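Long-range contacts in FeeM (Uncultured bacterium, PDB 2G0B), which probably catalyses transfer of a long-chain acyl group from acyl carrier protein to the amino group of tyrosine, forming N-acyl tyrosine: residues R23-T28 and Q99-H104; Q32-D37 and G166-P171. All blocks are in the same frame, centred on the assembly; numbering follows the deposited sequence.

Along the chain the segments alternate: 23-28, 32-37, 99-104, 166-171. In contact 1 helix 15-31 packs on strand 94-102; in contact 2 the loop that leaves this helix meets the turn leading into strand 170-178. Both strands belong to one mixed sheet, separated there by strand 138-143, and the contact centres lie about 13 Å apart. They touch directly where Arg26 CG packs 3.8 Å from Ile36 CD1. Both also touch the bound N-dodecanoyl-L-tyrosine: contact 1 gives one hydrogen bond to its carboxylate and a weak one to its acyl carbonyl, whereas contact 2 holds its phenol. The helix and its following loop thus span the product site from one strand to the other.

Contact 1: R23-T28 and Q99-H104; sequences RIVRTT and QFAMDH. With NLT (N-dodecanoyl-L-tyrosine), chain I.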
# COMPACT_ATOMS: atom_id res chain seq x y z
N ARG A 23 -11.81 -4.38 -8.42
CA ARG A 23 -13.20 -4.23 -8.00
C ARG A 23 -13.33 -3.87 -6.53
O ARG A 23 -14.19 -3.07 -6.16
CB ARG A 23 -13.95 -5.51 -8.26
CG ARG A 23 -15.12 -5.31 -9.11
CD ARG A 23 -16.43 -5.36 -8.40
NE ARG A 23 -17.51 -5.07 -9.35
CZ ARG A 23 -18.67 -5.70 -9.39
NH1 ARG A 23 -18.95 -6.65 -8.52
NH2 ARG A 23 -19.57 -5.36 -10.30
N ILE A 24 -12.50 -4.48 -5.69
CA ILE A 24 -12.48 -4.15 -4.28
C ILE A 24 -12.06 -2.69 -4.13
O ILE A 24 -12.76 -1.92 -3.48
CB ILE A 24 -11.56 -5.10 -3.49
CG1 ILE A 24 -12.15 -6.50 -3.47
CG2 ILE A 24 -11.41 -4.63 -2.05
CD1 ILE A 24 -11.13 -7.56 -3.33
N VAL A 25 -10.98 -2.31 -4.81
CA VAL A 25 -10.47 -0.93 -4.76
C VAL A 25 -11.51 0.06 -5.23
O VAL A 25 -11.73 1.08 -4.59
CB VAL A 25 -9.16 -0.77 -5.58
CG1 VAL A 25 -8.66 0.66 -5.49
CG2 VAL A 25 -8.09 -1.71 -5.06
N ARG A 26 -12.21 -0.28 -6.30
CA ARG A 26 -13.26 0.57 -6.85
C ARG A 26 -14.41 0.78 -5.87
O ARG A 26 -14.86 1.91 -5.68
CB ARG A 26 -13.79 -0.03 -8.14
CG ARG A 26 -14.71 0.87 -8.90
CD ARG A 26 -15.62 0.14 -9.81
NE ARG A 26 -15.30 0.40 -11.21
CZ ARG A 26 -15.61 -0.42 -12.22
NH1 ARG A 26 -16.24 -1.56 -11.98
NH2 ARG A 26 -15.28 -0.09 -13.48
N THR A 27 -14.87 -0.30 -5.26
CA THR A 27 -16.02 -0.25 -4.36
C THR A 27 -15.68 0.48 -3.05
O THR A 27 -16.45 1.31 -2.57
CB THR A 27 -16.53 -1.67 -4.09
OG1 THR A 27 -16.91 -2.26 -5.33
CG2 THR A 27 -17.84 -1.64 -3.31
N THR A 28 -14.49 0.19 -2.53
CA THR A 28 -13.98 0.80 -1.31
C THR A 28 -13.81 2.31 -1.45
O THR A 28 -14.26 3.07 -0.58
CB THR A 28 -12.65 0.09 -0.90
OG1 THR A 28 -12.96 -1.05 -0.11
CG2 THR A 28 -11.79 0.95 0.04
N GLN A 99 -2.83 1.22 -3.73
CA GLN A 99 -4.10 0.48 -3.95
C GLN A 99 -4.43 -0.54 -2.85
O GLN A 99 -4.86 -1.67 -3.13
CB GLN A 99 -4.15 -0.18 -5.35
CG GLN A 99 -4.03 0.79 -6.53
CD GLN A 99 -5.37 1.38 -6.97
OE1 GLN A 99 -5.75 2.48 -6.54
NE2 GLN A 99 -6.06 0.69 -7.87
N PHE A 100 -4.21 -0.14 -1.61
CA PHE A 100 -4.58 -0.94 -0.46
C PHE A 100 -6.08 -0.78 -0.20
O PHE A 100 -6.57 0.34 -0.04
CB PHE A 100 -3.77 -0.51 0.76
CG PHE A 100 -4.23 -1.12 2.05
CD1 PHE A 100 -4.44 -2.48 2.16
CD2 PHE A 100 -4.42 -0.33 3.17
CE1 PHE A 100 -4.86 -3.03 3.33
CE2 PHE A 100 -4.84 -0.89 4.36
CZ PHE A 100 -5.05 -2.23 4.44
N ALA A 101 -6.79 -1.90 -0.20
CA ALA A 101 -8.23 -1.90 -0.01
C ALA A 101 -8.70 -3.21 0.57
O ALA A 101 -8.14 -4.25 0.25
CB ALA A 101 -8.95 -1.62 -1.34
N MET A 102 -9.69 -3.13 1.45
CA MET A 102 -10.33 -4.30 2.04
C MET A 102 -11.82 -4.12 1.87
O MET A 102 -12.33 -3.01 2.01
CB MET A 102 -10.01 -4.41 3.54
CG MET A 102 -8.54 -4.29 3.93
SD MET A 102 -7.80 -5.86 4.23
CE MET A 102 -8.62 -6.37 5.72
N ASP A 103 -12.53 -5.21 1.58
CA ASP A 103 -13.99 -5.18 1.50
C ASP A 103 -14.58 -5.64 2.84
O ASP A 103 -14.52 -6.83 3.17
CB ASP A 103 -14.48 -6.06 0.35
CG ASP A 103 -15.99 -5.93 0.09
OD1 ASP A 103 -16.66 -5.07 0.71
OD2 ASP A 103 -16.59 -6.65 -0.73
N HIS A 104 -15.17 -4.69 3.58
CA HIS A 104 -15.68 -4.96 4.94
C HIS A 104 -16.87 -5.94 4.98
O HIS A 104 -17.17 -6.52 6.03
CB HIS A 104 -16.03 -3.64 5.66
CG HIS A 104 -17.43 -3.14 5.39
ND1 HIS A 104 -17.73 -2.28 4.36
CD2 HIS A 104 -18.60 -3.39 6.02
CE1 HIS A 104 -19.02 -2.03 4.36
NE2 HIS A 104 -19.58 -2.69 5.36
N NLT I . -3.16 5.08 -0.61
C1 NLT I . -3.09 3.89 -0.01
OL NLT I . -3.73 2.91 -0.37
C2 NLT I . -2.17 3.81 1.20
C3 NLT I . -1.31 2.54 1.21
C4 NLT I . -0.82 2.19 2.62
C5 NLT I . 0.02 0.91 2.63
C6 NLT I . 0.81 0.71 3.92
C7 NLT I . 1.90 -0.35 3.77
C8 NLT I . 2.35 -0.87 5.13
C9 NLT I . 3.49 -1.90 5.02
C10 NLT I . 4.49 -1.64 6.15
C11 NLT I . 5.74 -2.51 6.11
C12 NLT I . 6.51 -2.38 7.42
CA NLT I . -4.07 5.41 -1.71
CB NLT I . -3.90 6.87 -2.11
CG NLT I . -4.80 7.78 -1.29
CD2 NLT I . -6.17 7.61 -1.32
CE2 NLT I . -6.99 8.44 -0.57
CZ NLT I . -6.43 9.45 0.19
CE1 NLT I . -5.05 9.62 0.22
CD1 NLT I . -4.23 8.79 -0.52
OH NLT I . -7.21 10.25 0.90
C NLT I . -3.80 4.59 -2.94
O NLT I . -2.61 4.31 -3.21
O2 NLT I . -4.76 4.22 -3.65
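The Gln99 carboxamide presents one face to Val25, whose CG1 lies over it 3.5 Å from NE2, while Phe40 and Leu44 of helix 38-44 also touch the Gln99 side chain. Phe100 turns its CB away from helix 15-31; C4 of the dodecanoyl chain approaches its ring obliquely, and the ring of Phe124 meets it with the planes at about 55°. The setting is an acetyltransferase-type (GNAT-like) fold, in which helix 23-28 crosses strand 99-102 at 77°. Ala101 is the central floor of the packing: its CB sits 3.8 Å from Val25 CG2 and is flanked by CG2 of Ile24 and CG2 of Thr28. Further along, Ile24 CG2, anti to its backbone N, reaches the backbone where Met102 passes into Asp103. The left-handed backbone of Gln99 interrupts the regular strand geometry, and successive amides serve the ligand. Gln99 N donates to the carboxylate O of N-dodecanoyl-L-tyrosine at 3.1 Å, nearly straight at 164°, and Phe100 N donates weakly to its acyl oxygen OL. At the other end, Thr28 OG1 gives a weak hydrogen bond to Met102 O, 3.0 Å away.

Contact 2: Q32-D37 and G166-P171; sequences QGYAID and GTVNAP. With NLT (N-dodecanoyl-L-tyrosine), chain I.
Tyr34 leaves the loop with CG anti to its carbonyl carbon (chi1 -58°), so its side chain runs alongside that of Val168, pointing the same way. Tyr34 CB is 3.5 Å from Val168 CG1, which also lies close to CG. Farther out, CD2 of Tyr34 meets Ala170 CB at 3.8 Å, and on the other flank Tyr34 CE1 comes within 3.6 Å of the ligand's CE2. That ligand carbon stands over one face of the ring, offset toward the rim; Gln32 CB is centred over the opposite face, and Tyr29 meets the ring edge-to-face. At the tip, CZ and OH of Tyr34 pass near the phenol of N-dodecanoyl-L-tyrosine. The ligand's hydroxyl OH donates to Pro171 O at 2.8 Å, so this corner of the acetyltransferase-like fold binds the tyrosyl end of the product, consistent with a part in recognising it, with Val168 CG1 and CG2 packed against its ring. Asn169 and Ala170 form a G1 beta bulge facing the end of strand 157-165, which ushers the chain into strand 170-178. The loop is tied to this turn through the backbone: Ala35 N donates to Val168 O at 2.8 Å and 175°, approaching from above the carbonyl plane. Beyond it, Asp37 caps the start of helix 38-44, OD1 accepting from Ser39 N, while Asp37 CB rests 3.7 Å from Thr167 CG2.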
# COMPACT_ATOMS: atom_id res chain seq x y z
N GLN A 32 -15.95 5.55 0.29
CA GLN A 32 -15.28 6.57 1.08
C GLN A 32 -15.23 7.92 0.35
O GLN A 32 -14.73 8.91 0.89
CB GLN A 32 -13.88 6.11 1.47
CG GLN A 32 -13.84 5.35 2.77
CD GLN A 32 -12.53 4.59 2.98
OE1 GLN A 32 -11.83 4.82 3.98
NE2 GLN A 32 -12.19 3.69 2.04
N GLY A 33 -15.77 7.94 -0.87
CA GLY A 33 -15.86 9.17 -1.65
C GLY A 33 -14.57 9.58 -2.35
O GLY A 33 -14.38 10.75 -2.67
N TYR A 34 -13.68 8.61 -2.57
CA TYR A 34 -12.46 8.84 -3.34
C TYR A 34 -12.76 8.64 -4.82
O TYR A 34 -13.59 7.80 -5.18
CB TYR A 34 -11.38 7.85 -2.94
CG TYR A 34 -10.97 7.86 -1.47
CD1 TYR A 34 -10.35 6.75 -0.91
CD2 TYR A 34 -11.18 8.98 -0.66
CE1 TYR A 34 -9.97 6.73 0.41
CE2 TYR A 34 -10.80 8.97 0.68
CZ TYR A 34 -10.19 7.83 1.20
OH TYR A 34 -9.82 7.77 2.51
N ALA A 35 -12.08 9.40 -5.67
CA ALA A 35 -12.25 9.26 -7.12
C ALA A 35 -11.38 8.12 -7.67
O ALA A 35 -10.24 7.93 -7.25
CB ALA A 35 -11.93 10.56 -7.82
N ILE A 36 -11.93 7.35 -8.61
CA ILE A 36 -11.16 6.29 -9.26
C ILE A 36 -10.56 6.77 -10.58
O ILE A 36 -11.28 7.15 -11.51
CB ILE A 36 -11.98 4.99 -9.43
CG1 ILE A 36 -13.44 5.31 -9.75
CG2 ILE A 36 -11.93 4.18 -8.16
CD1 ILE A 36 -14.17 4.22 -10.61
N ASP A 37 -9.24 6.78 -10.62
CA ASP A 37 -8.48 7.26 -11.76
C ASP A 37 -7.86 6.07 -12.48
O ASP A 37 -7.41 5.11 -11.83
CB ASP A 37 -7.37 8.18 -11.27
CG ASP A 37 -6.81 9.06 -12.36
OD1 ASP A 37 -6.33 8.52 -13.38
OD2 ASP A 37 -6.78 10.31 -12.27
N GLY A 166 -4.93 15.18 -6.21
CA GLY A 166 -5.87 15.35 -7.31
C GLY A 166 -6.38 14.05 -7.91
O GLY A 166 -7.57 13.93 -8.23
N THR A 167 -5.47 13.08 -8.05
CA THR A 167 -5.78 11.74 -8.54
C THR A 167 -6.98 11.14 -7.81
O THR A 167 -7.90 10.60 -8.44
CB THR A 167 -4.56 10.82 -8.35
OG1 THR A 167 -3.40 11.44 -8.91
CG2 THR A 167 -4.70 9.56 -9.16
N VAL A 168 -6.98 11.27 -6.49
CA VAL A 168 -7.99 10.66 -5.65
C VAL A 168 -9.10 11.65 -5.23
O VAL A 168 -10.17 11.22 -4.78
CB VAL A 168 -7.33 10.04 -4.41
CG1 VAL A 168 -8.30 9.23 -3.67
CG2 VAL A 168 -6.18 9.16 -4.82
N ASN A 169 -8.87 12.95 -5.47
CA ASN A 169 -9.70 14.04 -4.93
C ASN A 169 -9.98 13.86 -3.43
O ASN A 169 -11.13 13.80 -2.99
CB ASN A 169 -11.00 14.25 -5.73
CG ASN A 169 -11.51 15.70 -5.65
OD1 ASN A 169 -10.94 16.60 -6.27
ND2 ASN A 169 -12.57 15.92 -4.88
N ALA A 170 -8.89 13.75 -2.68
CA ALA A 170 -8.93 13.59 -1.24
C ALA A 170 -7.60 14.10 -0.66
O ALA A 170 -6.61 14.18 -1.39
CB ALA A 170 -9.16 12.14 -0.89
N PRO A 171 -7.58 14.48 0.63
CA PRO A 171 -6.33 14.92 1.27
C PRO A 171 -5.34 13.78 1.43
O PRO A 171 -5.77 12.62 1.51
CB PRO A 171 -6.80 15.38 2.66
CG PRO A 171 -8.25 15.56 2.53
CD PRO A 171 -8.73 14.57 1.54
N NLT I . -3.16 5.08 -0.61
C1 NLT I . -3.09 3.89 -0.01
OL NLT I . -3.73 2.91 -0.37
C2 NLT I . -2.17 3.81 1.20
C3 NLT I . -1.31 2.54 1.21
C4 NLT I . -0.82 2.19 2.62
C5 NLT I . 0.02 0.91 2.63
C6 NLT I . 0.81 0.71 3.92
C7 NLT I . 1.90 -0.35 3.77
C8 NLT I . 2.35 -0.87 5.13
C9 NLT I . 3.49 -1.90 5.02
C10 NLT I . 4.49 -1.64 6.15
C11 NLT I . 5.74 -2.51 6.11
C12 NLT I . 6.51 -2.38 7.42
CA NLT I . -4.07 5.41 -1.71
CB NLT I . -3.90 6.87 -2.11
CG NLT I . -4.80 7.78 -1.29
CD2 NLT I . -6.17 7.61 -1.32
CE2 NLT I . -6.99 8.44 -0.57
CZ NLT I . -6.43 9.45 0.19
CE1 NLT I . -5.05 9.62 0.22
CD1 NLT I . -4.23 8.79 -0.52
OH NLT I . -7.21 10.25 0.90
C NLT I . -3.80 4.59 -2.94
O NLT I . -2.61 4.31 -3.21
O2 NLT I . -4.76 4.22 -3.65